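Local coordinates for amino acid ABC transporter, binding protein (Thermus thermophilus, PDB 3VV5) that binds the lysine analogue L-thialysine (S-2-aminoethyl-L-cysteine) and probably serves as the periplasmic solute-binding component of an ABC transporter, at residues A[50-53]-A[57-60]; A[62-67]-A[249-254]; A[80-83]-A[89-92]; A[150-155]-A[186-191]; A[173-178]-A[198-203]. All coordinates share one frame; numbering follows the deposited sequence.

Contact 1 (A[50-53]-A[57-60]). With SLZ (L-thialysine), chain C.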
# COMPACT_ATOMS: atom_id res chain seq x y z
N ASN A 50 0.45 -6.68 -0.56
CA ASN A 50 0.25 -7.44 0.68
C ASN A 50 -1.15 -8.05 0.65
O ASN A 50 -2.15 -7.33 0.56
CB ASN A 50 0.47 -6.58 1.95
CG ASN A 50 -0.49 -5.37 2.06
OD1 ASN A 50 -1.58 -5.46 2.64
ND2 ASN A 50 -0.06 -4.22 1.53
N TYR A 51 -1.21 -9.38 0.71
CA TYR A 51 -2.48 -10.06 0.46
C TYR A 51 -2.36 -11.50 0.93
O TYR A 51 -1.27 -12.04 1.03
CB TYR A 51 -2.90 -10.00 -1.03
CG TYR A 51 -2.03 -10.84 -1.95
CD1 TYR A 51 -2.43 -12.14 -2.32
CD2 TYR A 51 -0.79 -10.36 -2.41
CE1 TYR A 51 -1.63 -12.95 -3.14
CE2 TYR A 51 0.04 -11.18 -3.25
CZ TYR A 51 -0.40 -12.45 -3.61
OH TYR A 51 0.38 -13.27 -4.41
N PHE A 52 -3.50 -12.10 1.22
CA PHE A 52 -3.52 -13.52 1.53
C PHE A 52 -3.71 -14.30 0.24
O PHE A 52 -4.69 -14.08 -0.48
CB PHE A 52 -4.63 -13.85 2.53
CG PHE A 52 -4.34 -13.40 3.92
CD1 PHE A 52 -3.63 -14.23 4.79
CD2 PHE A 52 -4.75 -12.14 4.36
CE1 PHE A 52 -3.34 -13.81 6.09
CE2 PHE A 52 -4.49 -11.73 5.67
CZ PHE A 52 -3.76 -12.56 6.53
N ASP A 53 -2.79 -15.23 -0.03
CA ASP A 53 -2.86 -15.96 -1.30
C ASP A 53 -3.95 -17.03 -1.25
O ASP A 53 -4.71 -17.12 -0.27
CB ASP A 53 -1.49 -16.55 -1.67
CG ASP A 53 -1.01 -17.60 -0.66
OD1 ASP A 53 0.20 -17.95 -0.69
OD2 ASP A 53 -1.81 -18.08 0.17
N GLN A 57 -2.08 -17.71 3.01
CA GLN A 57 -0.80 -17.31 3.56
C GLN A 57 -0.56 -15.87 3.12
O GLN A 57 -0.81 -15.53 1.98
CB GLN A 57 0.28 -18.26 3.05
CG GLN A 57 1.69 -17.74 3.08
CD GLN A 57 2.71 -18.80 2.70
OE1 GLN A 57 2.53 -19.99 2.98
NE2 GLN A 57 3.80 -18.38 2.06
N LEU A 58 -0.08 -15.03 4.04
CA LEU A 58 0.22 -13.64 3.72
C LEU A 58 1.46 -13.59 2.84
O LEU A 58 2.50 -14.21 3.15
CB LEU A 58 0.49 -12.91 5.03
CG LEU A 58 0.53 -11.40 5.18
CD1 LEU A 58 -0.65 -10.73 4.49
CD2 LEU A 58 0.52 -11.13 6.70
N THR A 59 1.35 -12.88 1.72
CA THR A 59 2.46 -12.73 0.79
C THR A 59 2.32 -11.41 0.01
O THR A 59 1.48 -10.53 0.34
CB THR A 59 2.59 -13.99 -0.13
OG1 THR A 59 3.77 -13.92 -0.94
CG2 THR A 59 1.33 -14.19 -0.99
N GLY A 60 3.18 -11.24 -0.98
CA GLY A 60 3.19 -10.02 -1.77
C GLY A 60 4.55 -9.33 -1.68
O GLY A 60 5.38 -9.68 -0.85
N SLZ C . -1.52 3.91 -1.45
CA SLZ C . -2.71 3.79 -0.57
CB SLZ C . -2.60 2.52 0.32
SG SLZ C . -3.65 1.07 -0.04
CD SLZ C . -3.00 0.02 1.30
CE SLZ C . -3.68 -1.33 1.55
NZ SLZ C . -2.69 -2.25 2.13
C SLZ C . -2.62 4.99 0.37
O SLZ C . -3.68 5.41 0.88
OXT SLZ C . -1.48 5.48 0.56

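Contact 2 (A[62-67]-A[249-254])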
# COMPACT_ATOMS: atom_id res chain seq x y z
N GLU A 62 5.43 -6.49 -0.44
CA GLU A 62 5.73 -5.89 0.87
C GLU A 62 6.05 -6.91 1.95
O GLU A 62 6.83 -6.63 2.86
CB GLU A 62 4.61 -4.95 1.32
CG GLU A 62 4.64 -3.69 0.51
CD GLU A 62 3.56 -2.68 0.89
OE1 GLU A 62 2.36 -3.00 0.80
OE2 GLU A 62 3.93 -1.54 1.21
N VAL A 63 5.45 -8.08 1.84
CA VAL A 63 5.72 -9.18 2.77
C VAL A 63 7.12 -9.75 2.54
O VAL A 63 7.89 -9.95 3.51
CB VAL A 63 4.61 -10.25 2.69
CG1 VAL A 63 4.92 -11.46 3.58
CG2 VAL A 63 3.21 -9.63 3.08
N ASP A 64 7.49 -9.97 1.27
CA ASP A 64 8.88 -10.39 0.95
C ASP A 64 9.91 -9.37 1.42
O ASP A 64 10.95 -9.73 1.98
CB ASP A 64 9.04 -10.65 -0.55
CG ASP A 64 8.43 -11.97 -0.98
OD1 ASP A 64 8.09 -12.79 -0.10
OD2 ASP A 64 8.31 -12.20 -2.20
N LEU A 65 9.61 -8.09 1.21
CA LEU A 65 10.51 -7.02 1.66
C LEU A 65 10.60 -6.97 3.18
O LEU A 65 11.71 -6.90 3.76
CB LEU A 65 10.05 -5.64 1.13
CG LEU A 65 10.95 -4.64 0.38
CD1 LEU A 65 10.54 -3.18 0.69
CD2 LEU A 65 12.46 -4.79 0.53
N GLY A 66 9.44 -6.98 3.83
CA GLY A 66 9.39 -6.97 5.29
C GLY A 66 10.15 -8.14 5.88
O GLY A 66 10.88 -7.99 6.86
N ASN A 67 10.00 -9.32 5.27
CA ASN A 67 10.74 -10.52 5.71
C ASN A 67 12.26 -10.36 5.54
O ASN A 67 13.03 -10.72 6.45
CB ASN A 67 10.26 -11.78 4.99
CG ASN A 67 8.93 -12.32 5.53
OD1 ASN A 67 8.26 -13.09 4.85
ND2 ASN A 67 8.58 -11.98 6.74
N SER A 249 11.69 -6.95 -6.32
CA SER A 249 10.91 -6.10 -7.24
C SER A 249 10.70 -6.83 -8.57
O SER A 249 9.59 -6.85 -9.10
CB SER A 249 11.57 -4.75 -7.46
OG SER A 249 10.74 -3.89 -8.23
N GLN A 250 11.75 -7.47 -9.08
CA GLN A 250 11.65 -8.26 -10.31
C GLN A 250 10.68 -9.45 -10.20
O GLN A 250 9.91 -9.71 -11.12
CB GLN A 250 13.04 -8.75 -10.76
CG GLN A 250 13.96 -7.65 -11.30
CD GLN A 250 13.47 -7.01 -12.59
OE1 GLN A 250 12.73 -7.64 -13.38
NE2 GLN A 250 13.89 -5.76 -12.83
N LYS A 251 10.73 -10.16 -9.08
CA LYS A 251 9.81 -11.26 -8.78
C LYS A 251 8.34 -10.82 -8.94
O LYS A 251 7.53 -11.46 -9.61
CB LYS A 251 10.05 -11.77 -7.35
CG LYS A 251 9.14 -12.94 -6.87
CD LYS A 251 9.36 -13.25 -5.38
CE LYS A 251 8.47 -14.39 -4.89
NZ LYS A 251 8.75 -14.69 -3.43
N TRP A 252 8.01 -9.70 -8.31
CA TRP A 252 6.63 -9.24 -8.27
C TRP A 252 6.17 -8.43 -9.48
O TRP A 252 5.00 -8.53 -9.88
CB TRP A 252 6.35 -8.51 -6.95
CG TRP A 252 6.33 -9.50 -5.84
CD1 TRP A 252 7.36 -9.79 -4.98
CD2 TRP A 252 5.29 -10.43 -5.54
NE1 TRP A 252 7.00 -10.81 -4.12
CE2 TRP A 252 5.73 -11.21 -4.45
CE3 TRP A 252 4.00 -10.66 -6.08
CZ2 TRP A 252 4.93 -12.22 -3.88
CZ3 TRP A 252 3.22 -11.66 -5.52
CH2 TRP A 252 3.68 -12.43 -4.43
N PHE A 253 7.07 -7.63 -10.06
CA PHE A 253 6.69 -6.65 -11.10
C PHE A 253 7.40 -6.79 -12.46
O PHE A 253 6.95 -6.22 -13.46
CB PHE A 253 6.91 -5.24 -10.56
CG PHE A 253 6.19 -4.98 -9.27
CD1 PHE A 253 4.80 -4.89 -9.23
CD2 PHE A 253 6.92 -4.82 -8.08
CE1 PHE A 253 4.13 -4.65 -8.02
CE2 PHE A 253 6.26 -4.57 -6.87
CZ PHE A 253 4.86 -4.49 -6.85
N GLY A 254 8.51 -7.53 -12.49
CA GLY A 254 9.33 -7.67 -13.70
C GLY A 254 10.07 -6.38 -14.04
O GLY A 254 10.56 -6.21 -15.16

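Contact 3 (A[80-83]-A[89-92])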
# COMPACT_ATOMS: atom_id res chain seq x y z
N ILE A 80 0.88 -9.25 11.58
CA ILE A 80 -0.48 -9.02 12.09
C ILE A 80 -1.25 -8.28 11.00
O ILE A 80 -0.88 -7.16 10.64
CB ILE A 80 -0.43 -8.13 13.36
CG1 ILE A 80 0.55 -8.71 14.40
CG2 ILE A 80 -1.86 -7.91 13.94
CD1 ILE A 80 -0.13 -9.36 15.58
N ALA A 81 -2.30 -8.92 10.48
CA ALA A 81 -3.12 -8.37 9.40
C ALA A 81 -4.39 -7.71 9.95
O ALA A 81 -5.19 -8.37 10.57
CB ALA A 81 -3.49 -9.47 8.42
N GLN A 82 -4.56 -6.42 9.69
CA GLN A 82 -5.70 -5.66 10.23
C GLN A 82 -6.31 -4.78 9.15
O GLN A 82 -5.67 -4.48 8.15
CB GLN A 82 -5.22 -4.73 11.37
CG GLN A 82 -4.62 -5.42 12.60
CD GLN A 82 -5.69 -5.93 13.54
OE1 GLN A 82 -5.98 -7.13 13.59
NE2 GLN A 82 -6.30 -5.02 14.28
N SER A 83 -7.53 -4.30 9.39
CA SER A 83 -8.15 -3.35 8.46
C SER A 83 -7.24 -2.14 8.19
O SER A 83 -6.64 -1.58 9.12
CB SER A 83 -9.52 -2.92 9.01
OG SER A 83 -10.17 -2.06 8.09
N ILE A 89 -3.04 4.16 13.53
CA ILE A 89 -3.50 4.33 14.91
C ILE A 89 -2.99 3.21 15.81
O ILE A 89 -2.41 3.47 16.86
CB ILE A 89 -5.04 4.50 14.98
CG1 ILE A 89 -5.39 5.83 14.29
CG2 ILE A 89 -5.53 4.51 16.44
CD1 ILE A 89 -6.87 6.05 14.03
N GLN A 90 -3.16 1.96 15.38
CA GLN A 90 -2.70 0.85 16.20
C GLN A 90 -1.17 0.80 16.35
O GLN A 90 -0.68 0.33 17.36
CB GLN A 90 -3.22 -0.50 15.69
CG GLN A 90 -4.74 -0.67 15.90
CD GLN A 90 -5.14 -2.08 16.34
OE1 GLN A 90 -6.11 -2.26 17.07
NE2 GLN A 90 -4.40 -3.07 15.91
N LEU A 91 -0.45 1.28 15.34
CA LEU A 91 1.01 1.37 15.39
C LEU A 91 1.42 2.30 16.53
O LEU A 91 2.28 1.97 17.34
CB LEU A 91 1.55 1.91 14.05
CG LEU A 91 3.01 2.36 13.95
CD1 LEU A 91 3.96 1.18 14.27
CD2 LEU A 91 3.31 2.93 12.57
N ASN A 92 0.76 3.46 16.58
CA ASN A 92 1.00 4.45 17.63
C ASN A 92 0.60 3.99 19.03
O ASN A 92 1.06 4.56 20.01
CB ASN A 92 0.34 5.78 17.29
CG ASN A 92 1.23 6.69 16.45
OD1 ASN A 92 2.44 6.78 16.68
ND2 ASN A 92 0.63 7.36 15.48

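Contact 4 (A[150-155]-A[186-191]). With SLZ (L-thialysine), chain C.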
# COMPACT_ATOMS: atom_id res chain seq x y z
N THR A 150 -7.79 6.23 2.30
CA THR A 150 -6.69 6.22 1.34
C THR A 150 -6.45 7.58 0.67
O THR A 150 -7.31 8.48 0.66
CB THR A 150 -6.88 5.15 0.23
OG1 THR A 150 -8.06 5.46 -0.54
CG2 THR A 150 -6.98 3.73 0.80
N THR A 151 -5.28 7.70 0.07
CA THR A 151 -4.95 8.84 -0.77
C THR A 151 -5.85 8.88 -2.02
O THR A 151 -6.02 9.93 -2.61
CB THR A 151 -3.46 8.81 -1.15
OG1 THR A 151 -3.18 7.58 -1.80
CG2 THR A 151 -2.61 8.85 0.12
N TYR A 152 -6.42 7.74 -2.41
CA TYR A 152 -7.39 7.70 -3.53
C TYR A 152 -8.67 8.42 -3.14
O TYR A 152 -9.19 9.22 -3.91
CB TYR A 152 -7.67 6.25 -3.97
CG TYR A 152 -6.41 5.43 -4.05
CD1 TYR A 152 -5.33 5.86 -4.81
CD2 TYR A 152 -6.28 4.24 -3.33
CE1 TYR A 152 -4.13 5.12 -4.88
CE2 TYR A 152 -5.09 3.50 -3.38
CZ TYR A 152 -4.03 3.94 -4.16
OH TYR A 152 -2.85 3.22 -4.20
N MET A 153 -9.16 8.13 -1.93
CA MET A 153 -10.28 8.86 -1.36
C MET A 153 -10.00 10.37 -1.29
O MET A 153 -10.81 11.17 -1.74
CB MET A 153 -10.61 8.32 0.04
CG MET A 153 -11.81 8.98 0.71
SD MET A 153 -12.29 8.14 2.21
CE MET A 153 -11.16 8.84 3.40
N GLU A 154 -8.86 10.75 -0.73
CA GLU A 154 -8.47 12.16 -0.61
C GLU A 154 -8.49 12.84 -1.99
O GLU A 154 -9.04 13.93 -2.14
CB GLU A 154 -7.10 12.27 0.07
CG GLU A 154 -6.43 13.65 -0.01
CD GLU A 154 -4.97 13.62 0.46
OE1 GLU A 154 -4.14 14.27 -0.21
OE2 GLU A 154 -4.66 12.94 1.47
N ALA A 155 -7.93 12.16 -2.99
CA ALA A 155 -7.89 12.68 -4.35
C ALA A 155 -9.28 12.82 -4.96
O ALA A 155 -9.55 13.83 -5.62
CB ALA A 155 -7.01 11.83 -5.24
N TRP A 186 -13.08 3.40 -10.59
CA TRP A 186 -12.36 2.97 -9.40
C TRP A 186 -11.02 3.70 -9.41
O TRP A 186 -10.33 3.70 -10.43
CB TRP A 186 -12.16 1.45 -9.53
CG TRP A 186 -11.27 0.77 -8.52
CD1 TRP A 186 -11.14 1.03 -7.18
CD2 TRP A 186 -10.43 -0.36 -8.80
NE1 TRP A 186 -10.26 0.11 -6.61
CE2 TRP A 186 -9.81 -0.74 -7.58
CE3 TRP A 186 -10.14 -1.09 -9.96
CZ2 TRP A 186 -8.91 -1.81 -7.50
CZ3 TRP A 186 -9.24 -2.15 -9.89
CH2 TRP A 186 -8.64 -2.50 -8.66
N ILE A 187 -10.67 4.38 -8.31
CA ILE A 187 -9.38 5.04 -8.24
C ILE A 187 -8.52 4.22 -7.32
O ILE A 187 -8.87 3.98 -6.16
CB ILE A 187 -9.45 6.52 -7.77
CG1 ILE A 187 -10.24 7.38 -8.77
CG2 ILE A 187 -8.03 7.09 -7.63
CD1 ILE A 187 -10.28 8.86 -8.40
N THR A 188 -7.38 3.76 -7.85
CA THR A 188 -6.53 2.85 -7.09
C THR A 188 -5.10 2.99 -7.54
O THR A 188 -4.79 3.83 -8.38
CB THR A 188 -7.03 1.37 -7.26
OG1 THR A 188 -6.37 0.51 -6.32
CG2 THR A 188 -6.80 0.88 -8.67
N ASP A 189 -4.24 2.12 -7.02
CA ASP A 189 -2.82 2.09 -7.36
C ASP A 189 -2.59 1.53 -8.76
O ASP A 189 -3.20 0.53 -9.14
CB ASP A 189 -2.10 1.24 -6.32
CG ASP A 189 -0.64 1.10 -6.60
OD1 ASP A 189 0.17 1.91 -6.06
OD2 ASP A 189 -0.30 0.17 -7.36
N ARG A 190 -1.64 2.13 -9.49
CA ARG A 190 -1.38 1.74 -10.88
C ARG A 190 -0.94 0.29 -11.05
O ARG A 190 -1.34 -0.38 -11.99
CB ARG A 190 -0.37 2.70 -11.54
CG ARG A 190 1.00 2.76 -10.84
CD ARG A 190 1.96 3.75 -11.50
NE ARG A 190 2.32 3.30 -12.85
CZ ARG A 190 2.80 4.09 -13.81
NH1 ARG A 190 2.97 5.40 -13.59
NH2 ARG A 190 3.09 3.58 -15.00
N PHE A 191 -0.10 -0.18 -10.13
CA PHE A 191 0.34 -1.59 -10.17
C PHE A 191 -0.77 -2.55 -9.75
O PHE A 191 -0.86 -3.65 -10.28
CB PHE A 191 1.57 -1.80 -9.27
CG PHE A 191 2.77 -0.99 -9.69
CD1 PHE A 191 3.51 -1.37 -10.82
CD2 PHE A 191 3.15 0.14 -8.97
CE1 PHE A 191 4.62 -0.63 -11.23
CE2 PHE A 191 4.25 0.90 -9.37
CZ PHE A 191 4.99 0.51 -10.50
N SLZ C . -1.52 3.91 -1.45
CA SLZ C . -2.71 3.79 -0.57
CB SLZ C . -2.60 2.52 0.32
SG SLZ C . -3.65 1.07 -0.04
CD SLZ C . -3.00 0.02 1.30
CE SLZ C . -3.68 -1.33 1.55
NZ SLZ C . -2.69 -2.25 2.13
C SLZ C . -2.62 4.99 0.37
O SLZ C . -3.68 5.41 0.88
OXT SLZ C . -1.48 5.48 0.56
O HOH W 1 -0.93 4.40 -5.46

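Contact 5 (A[173-178]-A[198-203])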
# COMPACT_ATOMS: atom_id res chain seq x y z
N ASP A 173 -13.21 -4.72 -3.18
CA ASP A 173 -14.66 -4.61 -3.20
C ASP A 173 -15.08 -3.46 -4.12
O ASP A 173 -16.15 -3.53 -4.75
CB ASP A 173 -15.23 -4.46 -1.78
CG ASP A 173 -15.05 -5.72 -0.95
OD1 ASP A 173 -15.02 -6.81 -1.55
OD2 ASP A 173 -14.94 -5.62 0.29
N ALA A 174 -14.23 -2.44 -4.26
CA ALA A 174 -14.47 -1.38 -5.26
C ALA A 174 -14.37 -1.92 -6.69
O ALA A 174 -15.20 -1.58 -7.54
CB ALA A 174 -13.56 -0.17 -5.05
N LEU A 175 -13.38 -2.78 -6.94
CA LEU A 175 -13.24 -3.40 -8.27
C LEU A 175 -14.48 -4.23 -8.63
O LEU A 175 -14.97 -4.15 -9.77
CB LEU A 175 -11.98 -4.26 -8.35
CG LEU A 175 -11.88 -5.28 -9.49
CD1 LEU A 175 -11.82 -4.61 -10.89
CD2 LEU A 175 -10.68 -6.20 -9.24
N GLN A 176 -14.98 -5.00 -7.67
CA GLN A 176 -16.18 -5.79 -7.91
C GLN A 176 -17.35 -4.88 -8.32
O GLN A 176 -18.08 -5.21 -9.25
CB GLN A 176 -16.54 -6.65 -6.70
CG GLN A 176 -17.89 -7.38 -6.79
CD GLN A 176 -18.07 -8.25 -8.03
OE1 GLN A 176 -17.18 -9.03 -8.41
NE2 GLN A 176 -19.23 -8.14 -8.67
N ASP A 177 -17.51 -3.74 -7.64
CA ASP A 177 -18.63 -2.83 -7.97
C ASP A 177 -18.48 -2.11 -9.31
O ASP A 177 -19.48 -1.79 -9.96
CB ASP A 177 -18.91 -1.86 -6.83
CG ASP A 177 -19.93 -2.41 -5.85
OD1 ASP A 177 -20.33 -3.58 -6.02
OD2 ASP A 177 -20.33 -1.68 -4.92
N LEU A 178 -17.24 -1.87 -9.72
CA LEU A 178 -16.95 -1.37 -11.07
C LEU A 178 -17.35 -2.41 -12.12
O LEU A 178 -17.98 -2.08 -13.13
CB LEU A 178 -15.48 -0.99 -11.22
CG LEU A 178 -14.98 -0.59 -12.61
CD1 LEU A 178 -15.58 0.75 -13.03
CD2 LEU A 178 -13.45 -0.58 -12.66
N LYS A 198 -4.73 -8.22 -15.48
CA LYS A 198 -4.04 -9.45 -15.91
C LYS A 198 -4.65 -10.70 -15.29
O LYS A 198 -5.00 -11.67 -15.97
CB LYS A 198 -2.56 -9.39 -15.51
CG LYS A 198 -1.81 -8.21 -16.12
CD LYS A 198 -0.32 -8.47 -16.35
CE LYS A 198 -0.08 -9.57 -17.38
NZ LYS A 198 0.20 -10.90 -16.75
N GLU A 199 -4.77 -10.66 -13.96
CA GLU A 199 -5.19 -11.79 -13.15
C GLU A 199 -6.60 -12.27 -13.48
O GLU A 199 -6.85 -13.49 -13.62
CB GLU A 199 -5.05 -11.41 -11.66
CG GLU A 199 -5.81 -12.29 -10.66
CD GLU A 199 -5.25 -13.68 -10.56
OE1 GLU A 199 -6.02 -14.59 -10.16
OE2 GLU A 199 -4.05 -13.87 -10.88
N ARG A 200 -7.51 -11.32 -13.62
CA ARG A 200 -8.91 -11.64 -13.91
C ARG A 200 -9.23 -11.67 -15.42
O ARG A 200 -10.38 -11.92 -15.81
CB ARG A 200 -9.83 -10.66 -13.18
CG ARG A 200 -9.64 -10.66 -11.65
CD ARG A 200 -10.57 -9.69 -11.01
NE ARG A 200 -10.34 -9.59 -9.57
CZ ARG A 200 -11.29 -9.45 -8.66
NH1 ARG A 200 -12.58 -9.39 -9.02
NH2 ARG A 200 -10.96 -9.37 -7.37
N LYS A 201 -8.21 -11.45 -16.24
CA LYS A 201 -8.34 -11.40 -17.70
C LYS A 201 -9.43 -10.38 -18.12
O LYS A 201 -10.42 -10.71 -18.77
CB LYS A 201 -8.52 -12.82 -18.30
CG LYS A 201 -7.30 -13.72 -17.97
CD LYS A 201 -7.60 -15.22 -17.99
CE LYS A 201 -7.20 -15.84 -19.32
NZ LYS A 201 -7.18 -17.35 -19.25
N LEU A 202 -9.19 -9.13 -17.72
CA LEU A 202 -10.12 -8.01 -17.92
C LEU A 202 -9.66 -7.01 -18.99
O LEU A 202 -10.25 -5.94 -19.14
CB LEU A 202 -10.36 -7.29 -16.59
CG LEU A 202 -11.01 -8.16 -15.49
CD1 LEU A 202 -11.00 -7.47 -14.12
CD2 LEU A 202 -12.41 -8.60 -15.85
N GLU A 203 -8.60 -7.37 -19.72
CA GLU A 203 -8.04 -6.53 -20.79
C GLU A 203 -9.11 -5.98 -21.75
O GLU A 203 -9.00 -4.84 -22.21
CB GLU A 203 -6.99 -7.31 -21.59
CG GLU A 203 -5.75 -7.74 -20.80
CD GLU A 203 -5.94 -9.02 -19.99
OE1 GLU A 203 -7.05 -9.59 -19.97
OE2 GLU A 203 -4.95 -9.47 -19.37

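Contact 1 (A[50-53]-A[57-60])
Tyr-51 and Thr-59 form the hydrogen-bonded pair of a short antiparallel hairpin. Tyr-51 N donates to Thr-59 O at 2.9 Å, and the return bond from Thr-59 N to Tyr-51 O, 2.8 Å, is the straighter of the two. Their side chains run side by side in the same direction. Tyr-51 CG stands between its own N and carbonyl carbon (chi1 70°), which lays the ring alongside Thr-59, whose methyl CG2 sits over one face, 4.0 Å from the ring centroid and 28° off the normal. On the other side of the hairpin, in the non-hydrogen-bonded pair, Leu-58 CD1 is 4.2 Å from the centroid of the Phe-52 ring and almost directly above it.

Two further bonds close the turn end. Asp-53 N gives its hydrogen to Gln-57 O at 2.8 Å, while Gln-57 N reaches Asp-53 OD2 at 2.9 Å from above the carboxylate plane. The same oxygen accepts from Arg-55 N, so the aspartate ties down the turn. At the other end Gly-60 leaves no room for a side chain: a CB there would clash with Asn-50 N.

In the ligand pocket, Asn-50 ND2 lies 3.3 Å from NZ of the bound L-thialysine. Its amide is fixed on both sides, ND2 donating to Glu-62 OE1 and OD1 accepting from Gly-44 N. The hairpin leads through the N-cap Gly-60 into helix 61-72; Tyr-51 and Thr-59 lean on Trp-252 of helix 244-253, and Phe-52 and Leu-58 on strand 76-81.

Contact 2 (A[62-67]-A[249-254])
Asp-64 OD2 is gripped by two donors from the C-terminal helix 244-253. Trp-252 NE1 donates to it at 2.7 Å with an N-H...O angle of 166°, and the oxygen lies practically in the indole plane, at the ring edge. Lys-251 NZ makes a salt bridge to the same OD2 at 2.8 Å. The two nitrogens arrive from opposite faces of the carboxylate: the indole from above one face, 40° out of the plane, while the ammonium comes from the syn side, tilted out of the plane toward the other face.

The tight part is confined to this one oxygen. Lys-251 reaches it with a fully extended chain, and its CG rests 4.0 Å above the plane of the Trp-252 ring, near the rim, so that the two donors are held beside each other. The remainder is loose: the segments bury only 115 Å² together, and Asp-64 OD1 is 3.9 Å from Lys-251 NZ. Lys-251 is exposed, so this flank faces solvent, whereas the indole rests on Thr-59 and Pro-48.

With Asp-64 replaced by an alanine, the indole N-H and the ammonium would probably lose their shared acceptor, and the lysine chain could swing out into solvent. Leu-65 on Tyr-245 adds apolar packing between the helices, but between these two segments the link is polar: a charged bridge at the surface, reinforced by a neutral donor, which is likely to keep Asp-64 ionised.

Contact 3 (A[80-83]-A[89-92])
Gln-82 and Gln-90 meet through side chains that are both bent at their second torsion. In Gln-82 the chain leaves with CG opposite the carbonyl carbon and then folds over at chi2 (-81°), which carries the amide across to the helix. Gln-90 starts from its helix in the same way and turns at chi2 to -140°, bringing its own amide out to meet the first.

The two chains cross at about a right angle, yet their amide groups end up nearly parallel, the planes only 15° apart. As modelled, Gln-82 NE2 and Gln-90 NE2 are 3.2 Å apart, though the orientation of both amides is uncertain. Nothing else touches between the two segments: the backbones stay well separated, with 9.3 Å between Gln-82 CA and Gln-90 CA, and only 71 Å² is buried. Cutting Gln-82 back to an alanine is likely to open a gap at this surface and set the Gln-90 amide free to turn, its facing amide lost.

Both side chains also rest on Arg-95, in the loop beyond the helix, and Gln-90 reaches Phe-96 as well. Gln-82 directly follows strand 76-81 and still shares a backbone hydrogen bond with Thr-42 of the neighbouring parallel strand 37-42. Helix 87-92 comes next in the chain and connects onward to strand 98-100, on the far side of strand 37-42; the glutamine pair therefore spans the start of a beta-alpha-beta crossover.

Contact 4 (A[150-155]-A[186-191])
The Tyr-152 ring is sandwiched between Thr-188 and Thr-151. Thr-188 CA lies 3.7 Å from the ring centroid and 1° off the normal, a CH-pi contact with the strand backbone, while Thr-151 OG1 stands above the opposite face toward the rim. A water sits in the ring plane at the edge. Ile-187 CG2 touches the Tyr-152 CB at 3.8 Å, and the phenol end is crowded, with OH only 3.0 Å from Asp-189 CB.

That hydroxyl is a junction. The amino nitrogen N of L-thialysine donates to Tyr-152 OH at 3.1 Å. The water is 2.6 Å from Tyr-152 OH and donates to Asp-189 OD1, an oxygen also hydrogen-bonded to Thr-122. The ligand carboxylate is taken up at the helix start: Thr-151 N donates to SLZ O at 2.9 Å, where the helix dipole would probably favour the negative group. Thr-150 OG1, placed between its own N and carbonyl carbon (chi1 63°), caps this helix by accepting from Met-153 N at 3.2 Å. Thr-151 OG1 is hydrogen-bonded to Glu-215, so that bond links two ligand-binding residues.

Helix 151-158 follows strand 143-147 and packs against strand 185-189, which runs parallel to that strand; the axes of segments 151-155 and 186-189 approach to 8.0 Å. Tyr-152 also meets Phe-213 of strand 206-222. Asp-189 is the N-cap of helix 190-200, its OD2 accepting weakly from Phe-191 N and also from Val-192 N.

Contact 5 (A[173-178]-A[198-203])
A Schellman motif ends helix 190-200, and the residues flanking it, Arg-200 and Leu-202, reach across to Leu-175 of helix 171-180. Lys-201 forms the turn with positive phi (54°) and a backbone bond from its N to Lys-198 O. The turn leaves Arg-200 just before it and Leu-202 just after it, both directed at the other helix.

The closest meeting is of a methyl with a flat cation. Leu-175 CD2 lies over the centre of the Arg-200 guanidinium, 3.3 Å above its plane and 3.4 Å from CZ. The two side chains come from opposite directions: Arg-200 is extended from CG to NE, and Leu-175 turns its CG opposite its own backbone N (chi1 163°), which carries the branch out toward the arginine. The other methyl, Leu-175 CD1, meets Leu-202 CD1 at a looser 4.4 Å. The leucine fork thus straddles two neighbours, a charged, exposed one and an apolar, buried one. The guanidinium is touched through its face, which leaves its N-H groups, lying in the plane, directed elsewhere than at the leucine.

The backbones remain apart, with 10.9 Å between Leu-175 CA and Arg-200 CA, so side chains alone make the link. Leu-179, a turn further along helix 171-180, touches both Arg-200 and Leu-202. Leu-175 also packs on Trp-186 of strand 185-189 and on Leu-206 of strand 206-222.

In the fold
Contact 1 touches both contact 2, on helices 61-72 and 244-253, and contact 3, on strand 76-81 and helix 87-92; contacts 2 and 3 do not meet. Contacts 4 and 5 share helix 190-200. Contacts 1 and 4 have centres 20 Å apart on opposite sides of the chain centre, yet both touch L-thialysine, consistent with a ligand held between two lobes as in this family. Phe-253 and Phe-191 join contacts 2 and 4. Along the chain contact 1 closes first. Contact 2 spans the longest separation, enclosing contacts 3, 4 and 5; contacts 4 and 5 interleave, with Trp-186 of contact 4 packing on Ala-174, Leu-175 and Leu-178 of contact 5.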